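Local coordinates for ATP:cob(I)alamin adenosyltransferase, putative (Burkholderia thailandensis, PDB 2ZHZ), which probably transfers the adenosyl group of ATP to reduced cobalamin, giving adenosylcobalamin and triphosphate, and works as a homotrimer, at residues V127-E132 with R154-L159; E41-I46 with H67-L72. All coordinates share one frame; numbering follows the deposited sequence.

Followed from the N terminus, the chain passes the short strand pair 17-19 and 25-27, runs through helix 31-50, turns, and returns along helix 56-77; contact 2 (41-46 with 67-72) closes this first hairpin. Helix 86-101 comes next, and then helices 116-141 and 147-169 form a second antiparallel hairpin, closed by contact 1 (127-132 with 154-159). The two closures are in series, neither nesting nor crossing. They meet in space all the same, with centres about 11 Å apart: Leu42 of contact 2 packs on Cys128 and Leu155 of contact 1, and Arg130 forms a salt bridge with Glu41. One helical core thus joins the two hairpins, and ATP binds beside contact 1.

Contact 1. Residues V127-E132 with R154-L159; sequences VCRRAE and RLSDLL. With ATP (adenosine-5'-triphosphate), chain H.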
loop_
_atom_site.group_PDB
_atom_site.type_symbol
_atom_site.label_atom_id
_atom_site.label_comp_id
_atom_site.label_asym_id
_atom_site.label_seq_id
_atom_site.Cartn_x
_atom_site.Cartn_y
_atom_site.Cartn_z
ATOM N N VAL B 127 -0.330 5.921 -3.112
ATOM C CA VAL B 127 0.900 5.339 -2.593
ATOM C C VAL B 127 2.051 6.273 -2.981
ATOM O O VAL B 127 3.027 6.418 -2.242
ATOM C CB VAL B 127 1.148 3.923 -3.159
ATOM C CG1 VAL B 127 2.495 3.390 -2.667
ATOM C CG2 VAL B 127 0.013 2.983 -2.718
ATOM N N CYS B 128 1.923 6.922 -4.134
ATOM C CA CYS B 128 2.957 7.857 -4.580
ATOM C C CYS B 128 3.033 9.027 -3.603
ATOM O O CYS B 128 4.124 9.474 -3.236
ATOM C CB CYS B 128 2.645 8.384 -5.985
ATOM S SG CYS B 128 3.860 9.582 -6.608
ATOM N N ARG B 129 1.874 9.520 -3.180
ATOM C CA ARG B 129 1.828 10.642 -2.244
ATOM C C ARG B 129 2.378 10.239 -0.877
ATOM O O ARG B 129 2.922 11.073 -0.148
ATOM C CB ARG B 129 0.396 11.169 -2.139
ATOM C CG ARG B 129 -0.051 11.855 -3.425
ATOM C CD ARG B 129 -1.557 11.936 -3.543
ATOM N NE ARG B 129 -2.131 13.004 -2.736
ATOM C CZ ARG B 129 -2.007 14.296 -3.021
ATOM N NH1 ARG B 129 -2.567 15.202 -2.240
ATOM N NH2 ARG B 129 -1.318 14.683 -4.092
ATOM N N ARG B 130 2.232 8.959 -0.539
ATOM C CA ARG B 130 2.762 8.433 0.714
ATOM C C ARG B 130 4.296 8.454 0.597
ATOM O O ARG B 130 5.001 8.809 1.546
ATOM C CB ARG B 130 2.240 7.003 0.952
ATOM C CG ARG B 130 2.926 6.235 2.084
ATOM C CD ARG B 130 1.961 5.270 2.798
ATOM N NE ARG B 130 1.323 4.267 1.937
ATOM C CZ ARG B 130 1.900 3.144 1.507
ATOM N NH1 ARG B 130 3.152 2.854 1.835
ATOM N NH2 ARG B 130 1.204 2.279 0.780
ATOM N N ALA B 131 4.812 8.088 -0.574
ATOM C CA ALA B 131 6.258 8.101 -0.792
ATOM C C ALA B 131 6.777 9.535 -0.718
ATOM O O ALA B 131 7.882 9.781 -0.231
ATOM C CB ALA B 131 6.605 7.484 -2.149
ATOM N N GLU B 132 5.980 10.486 -1.200
ATOM C CA GLU B 132 6.395 11.880 -1.152
ATOM C C GLU B 132 6.567 12.316 0.299
ATOM O O GLU B 132 7.529 13.003 0.638
ATOM C CB GLU B 132 5.376 12.793 -1.848
ATOM C CG GLU B 132 5.756 14.269 -1.761
ATOM C CD GLU B 132 4.814 15.181 -2.523
ATOM O OE1 GLU B 132 3.632 14.812 -2.702
ATOM O OE2 GLU B 132 5.252 16.283 -2.922
ATOM N N ARG B 154 5.070 15.565 -9.002
ATOM C CA ARG B 154 4.496 15.556 -10.338
ATOM C C ARG B 154 3.855 14.219 -10.683
ATOM O O ARG B 154 2.817 14.178 -11.336
ATOM C CB ARG B 154 5.579 15.896 -11.367
ATOM C CG ARG B 154 5.997 17.349 -11.319
ATOM C CD ARG B 154 7.251 17.636 -12.140
ATOM N NE ARG B 154 7.536 19.066 -12.109
ATOM C CZ ARG B 154 7.813 19.746 -11.002
ATOM N NH1 ARG B 154 7.861 19.124 -9.831
ATOM N NH2 ARG B 154 8.001 21.057 -11.053
ATOM N N LEU B 155 4.468 13.126 -10.240
ATOM C CA LEU B 155 3.935 11.805 -10.542
ATOM C C LEU B 155 2.526 11.559 -9.995
ATOM O O LEU B 155 1.704 10.949 -10.676
ATOM C CB LEU B 155 4.885 10.713 -10.039
ATOM C CG LEU B 155 4.452 9.273 -10.344
ATOM C CD1 LEU B 155 4.194 9.108 -11.840
ATOM C CD2 LEU B 155 5.530 8.307 -9.880
ATOM N N SER B 156 2.233 12.012 -8.778
ATOM C CA SER B 156 0.892 11.781 -8.241
ATOM C C SER B 156 -0.120 12.548 -9.087
ATOM O O SER B 156 -1.238 12.086 -9.309
ATOM C CB SER B 156 0.792 12.192 -6.761
ATOM O OG SER B 156 0.929 13.585 -6.569
ATOM N N ASP B 157 0.287 13.716 -9.572
ATOM C CA ASP B 157 -0.571 14.537 -10.423
ATOM C C ASP B 157 -0.823 13.754 -11.715
ATOM O O ASP B 157 -1.966 13.612 -12.150
ATOM C CB ASP B 157 0.133 15.868 -10.725
ATOM C CG ASP B 157 -0.761 16.878 -11.441
ATOM O OD1 ASP B 157 -0.264 17.988 -11.723
ATOM O OD2 ASP B 157 -1.944 16.582 -11.723
ATOM N N LEU B 158 0.244 13.226 -12.315
ATOM C CA LEU B 158 0.120 12.463 -13.557
ATOM C C LEU B 158 -0.708 11.190 -13.374
ATOM O O LEU B 158 -1.443 10.782 -14.275
ATOM C CB LEU B 158 1.507 12.098 -14.106
ATOM C CG LEU B 158 1.510 11.276 -15.399
ATOM C CD1 LEU B 158 0.735 12.025 -16.482
ATOM C CD2 LEU B 158 2.946 11.024 -15.849
ATOM N N LEU B 159 -0.584 10.552 -12.214
ATOM C CA LEU B 159 -1.353 9.341 -11.955
ATOM C C LEU B 159 -2.843 9.687 -11.876
ATOM O O LEU B 159 -3.698 8.911 -12.313
ATOM C CB LEU B 159 -0.853 8.671 -10.668
ATOM C CG LEU B 159 0.495 7.964 -10.880
ATOM C CD1 LEU B 159 1.109 7.563 -9.549
ATOM C CD2 LEU B 159 0.283 6.738 -11.779
HETATM P PG ATP H . 1.334 21.008 -6.107
HETATM O O1G ATP H . 2.809 21.112 -5.856
HETATM O O2G ATP H . 0.835 22.013 -7.103
HETATM O O3G ATP H . 0.955 19.618 -6.539
HETATM P PB ATP H . 0.685 20.486 -3.356
HETATM O O1B ATP H . 1.646 19.349 -3.541
HETATM O O2B ATP H . 0.936 21.444 -2.216
HETATM O O3B ATP H . 0.547 21.337 -4.730
HETATM P PA ATP H . -1.598 18.857 -4.161
HETATM O O1A ATP H . -0.674 17.758 -4.558
HETATM O O2A ATP H . -2.338 19.633 -5.222
HETATM O O3A ATP H . -0.830 19.923 -3.179
HETATM O "O5'" ATP H . -2.670 18.211 -3.151
HETATM C "C5'" ATP H . -3.866 18.905 -2.811
HETATM C "C4'" ATP H . -4.148 18.788 -1.316
HETATM O "O4'" ATP H . -3.723 17.515 -0.769
HETATM C "C3'" ATP H . -3.468 19.892 -0.511
HETATM O "O3'" ATP H . -4.452 20.780 0.033
HETATM C "C2'" ATP H . -2.643 19.174 0.547
HETATM O "O2'" ATP H . -3.091 19.563 1.853
HETATM C "C1'" ATP H . -2.827 17.682 0.332
HETATM N N9 ATP H . -1.529 16.989 0.002
HETATM C C8 ATP H . -0.510 17.475 -0.758
HETATM N N7 ATP H . 0.508 16.589 -0.864
HETATM C C5 ATP H . 0.157 15.498 -0.163
HETATM C C6 ATP H . 0.770 14.170 0.147
HETATM N N6 ATP H . 1.989 13.845 -0.336
HETATM N N1 ATP H . 0.057 13.293 0.935
HETATM C C2 ATP H . -1.183 13.601 1.436
HETATM N N3 ATP H . -1.796 14.796 1.187
HETATM C C4 ATP H . -1.190 15.763 0.411
HETATM O O HOH W 1 3.094 12.944 -4.566
#
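Cys128 and Ser156 have the nearest CA atoms of the two antiparallel segments, 5.8 Å apart, an arrangement consistent with small residues allowing helices of a bundle to come close. The tight part is largely buried and centres on Cys128. With SG anti to the backbone N (chi1 179°), the thiol of Cys128 reaches across to the opposite helix, where SG lies 3.8 Å from Leu155 CB and also meets the backbone N of Ser156. Cys128 CB meets Leu159 CD1 more loosely, at 4.0 Å. Alongside, Arg129 CG rests 3.5 Å from Ser156 CB.

On the side facing the nucleotide, polar groups and water take over. A water donates to Glu132 OE1 and is also hydrogen-bonded to Ser156 OG, 3.0 Å from it, linking the helices where their side chains do not meet. The chain of Arg129, bent at chi3 (78°), brings one guanidinium face over adenine C5, off-centre and with planes tilted rather than parallel, while NH1 and NH2 bond to ATP O5' and O1A. Adenine N6 donates to Arg129 O at 2.9 Å and, less straight, to Glu132 OE1 (147°). The second subunit completes this pocket, its Lys28 pairing with Glu132 OE2.

Within the fold, the pair joins helix 116-141 to helix 147-169; helix 31-50 packs on it through Leu42, helix 56-77 lies against Leu155 and Leu158, and helix 86-101 against Leu158.

Contact 2. Residues E41-I46 with H67-L72; sequences ELNSQI and HDLFDL
Leu69 reaches from helix 56-77 toward Leu42, Asn43 and Ile46 of helix 31-50, and the pair is a compact example of one leucine set among three side chains of the neighbouring helix in an antiparallel helix bundle. The short axes run at 167° to each other, 9.8 Å apart at closest approach, a separation bridged by Leu69 from one helix and Leu42, Asn43 and Ile46 from the other.

The side chain can be followed outward. Its CB lies 3.9 Å from Asn43 CG, against the amide carbon, as the leucine and the asparagine slide past each other in opposite directions. CG, anti to the carbonyl carbon (chi1 -68°), then carries the two methyls on toward the other helix. CD2 comes within 4.2 Å of Leu42 CD2, the two leucine side chains crossing at about a right angle. CD1 does most of the touching: it sits 3.8 Å from Leu42 CD2 and 3.7 Å from Asn43 OD1, and meets Ile46 tip to tip.

The asparagine gives this otherwise apolar contact a polar margin. Both OD1 and ND2 are hydrogen-bonded to residues flanking the segments, so these polar atoms are satisfied although OD1 also lies against the Leu69 methyl. Next to Asn43, the Phe70 ring meets Phe109 of the third subunit, the planes about 50° apart. Within the chain, Leu155 and Tyr151 of helix 147-169 pack against Leu69. The closest atoms between the two segments are both methyls, Ile46 CD1 and Leu69 CD1, at 3.6 Å.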
loop_
_atom_site.group_PDB
_atom_site.type_symbol
_atom_site.label_atom_id
_atom_site.label_comp_id
_atom_site.label_asym_id
_atom_site.label_seq_id
_atom_site.Cartn_x
_atom_site.Cartn_y
_atom_site.Cartn_z
ATOM N N GLU B 41 7.343 0.251 -3.056
ATOM C CA GLU B 41 5.938 -0.149 -2.982
ATOM C C GLU B 41 5.149 0.533 -4.101
ATOM O O GLU B 41 4.279 -0.076 -4.726
ATOM C CB GLU B 41 5.341 0.218 -1.616
ATOM C CG GLU B 41 3.988 -0.447 -1.353
ATOM C CD GLU B 41 3.425 -0.130 0.024
ATOM O OE1 GLU B 41 4.217 0.164 0.941
ATOM O OE2 GLU B 41 2.190 -0.193 0.192
ATOM N N LEU B 42 5.451 1.803 -4.346
ATOM C CA LEU B 42 4.788 2.537 -5.418
ATOM C C LEU B 42 5.100 1.880 -6.757
ATOM O O LEU B 42 4.210 1.663 -7.575
ATOM C CB LEU B 42 5.269 3.986 -5.466
ATOM C CG LEU B 42 4.904 4.762 -6.741
ATOM C CD1 LEU B 42 3.383 4.858 -6.886
ATOM C CD2 LEU B 42 5.518 6.156 -6.685
ATOM N N ASN B 43 6.371 1.571 -6.983
ATOM C CA ASN B 43 6.765 0.950 -8.240
ATOM C C ASN B 43 6.043 -0.382 -8.436
ATOM O O ASN B 43 5.673 -0.743 -9.557
ATOM C CB ASN B 43 8.284 0.752 -8.284
ATOM C CG ASN B 43 8.823 0.718 -9.705
ATOM O OD1 ASN B 43 8.126 1.089 -10.650
ATOM N ND2 ASN B 43 10.071 0.294 -9.857
ATOM N N SER B 44 5.823 -1.102 -7.342
ATOM C CA SER B 44 5.139 -2.387 -7.409
ATOM C C SER B 44 3.664 -2.229 -7.757
ATOM O O SER B 44 3.118 -3.032 -8.516
ATOM C CB SER B 44 5.296 -3.140 -6.086
ATOM O OG SER B 44 6.660 -3.490 -5.887
ATOM N N GLN B 45 3.016 -1.204 -7.205
ATOM C CA GLN B 45 1.608 -0.973 -7.520
ATOM C C GLN B 45 1.482 -0.611 -9.003
ATOM O O GLN B 45 0.512 -0.991 -9.663
ATOM C CB GLN B 45 1.033 0.145 -6.645
ATOM C CG GLN B 45 0.680 -0.292 -5.221
ATOM C CD GLN B 45 -0.487 -1.275 -5.169
ATOM O OE1 GLN B 45 -1.136 -1.537 -6.177
ATOM N NE2 GLN B 45 -0.760 -1.813 -3.983
ATOM N N ILE B 46 2.464 0.119 -9.528
ATOM C CA ILE B 46 2.439 0.482 -10.941
ATOM C C ILE B 46 2.576 -0.798 -11.766
ATOM O O ILE B 46 2.014 -0.913 -12.859
ATOM C CB ILE B 46 3.569 1.478 -11.282
ATOM C CG1 ILE B 46 3.217 2.849 -10.695
ATOM C CG2 ILE B 46 3.756 1.578 -12.805
ATOM C CD1 ILE B 46 4.304 3.893 -10.839
ATOM N N HIS B 67 11.226 2.698 -14.516
ATOM C CA HIS B 67 12.672 2.849 -14.638
ATOM C C HIS B 67 13.112 4.072 -13.842
ATOM O O HIS B 67 14.132 4.038 -13.157
ATOM C CB HIS B 67 13.060 3.000 -16.110
ATOM C CG HIS B 67 12.800 1.773 -16.926
ATOM N ND1 HIS B 67 13.597 0.650 -16.855
ATOM C CD2 HIS B 67 11.819 1.483 -17.812
ATOM C CE1 HIS B 67 13.117 -0.278 -17.665
ATOM N NE2 HIS B 67 12.037 0.203 -18.256
ATOM N N ASP B 68 12.332 5.147 -13.929
ATOM C CA ASP B 68 12.630 6.377 -13.194
ATOM C C ASP B 68 12.621 6.093 -11.695
ATOM O O ASP B 68 13.490 6.556 -10.949
ATOM C CB ASP B 68 11.572 7.458 -13.449
ATOM C CG ASP B 68 11.602 8.016 -14.859
ATOM O OD1 ASP B 68 12.541 7.714 -15.625
ATOM O OD2 ASP B 68 10.669 8.778 -15.188
ATOM N N LEU B 69 11.607 5.352 -11.257
ATOM C CA LEU B 69 11.458 5.019 -9.848
ATOM C C LEU B 69 12.583 4.124 -9.360
ATOM O O LEU B 69 12.990 4.199 -8.198
ATOM C CB LEU B 69 10.094 4.360 -9.606
ATOM C CG LEU B 69 8.914 5.319 -9.797
ATOM C CD1 LEU B 69 7.606 4.590 -9.501
ATOM C CD2 LEU B 69 9.069 6.525 -8.868
ATOM N N PHE B 70 13.086 3.269 -10.244
ATOM C CA PHE B 70 14.194 2.404 -9.874
ATOM C C PHE B 70 15.410 3.292 -9.609
ATOM O O PHE B 70 16.152 3.079 -8.652
ATOM C CB PHE B 70 14.517 1.423 -10.996
ATOM C CG PHE B 70 15.626 0.474 -10.654
ATOM C CD1 PHE B 70 15.384 -0.633 -9.848
ATOM C CD2 PHE B 70 16.923 0.713 -11.096
ATOM C CE1 PHE B 70 16.422 -1.490 -9.483
ATOM C CE2 PHE B 70 17.968 -0.136 -10.738
ATOM C CZ PHE B 70 17.715 -1.240 -9.929
ATOM N N ASP B 71 15.608 4.293 -10.462
ATOM C CA ASP B 71 16.737 5.204 -10.298
ATOM C C ASP B 71 16.565 6.118 -9.092
ATOM O O ASP B 71 17.535 6.438 -8.403
ATOM C CB ASP B 71 16.936 6.052 -11.555
ATOM C CG ASP B 71 17.446 5.241 -12.728
ATOM O OD1 ASP B 71 17.939 4.110 -12.509
ATOM O OD2 ASP B 71 17.371 5.736 -13.871
ATOM N N LEU B 72 15.329 6.540 -8.837
ATOM C CA LEU B 72 15.054 7.411 -7.705
ATOM C C LEU B 72 15.401 6.649 -6.427
ATOM O O LEU B 72 16.017 7.196 -5.512
ATOM C CB LEU B 72 13.577 7.831 -7.707
ATOM C CG LEU B 72 13.185 9.018 -6.819
ATOM C CD1 LEU B 72 11.866 9.607 -7.304
ATOM C CD2 LEU B 72 13.071 8.577 -5.376
#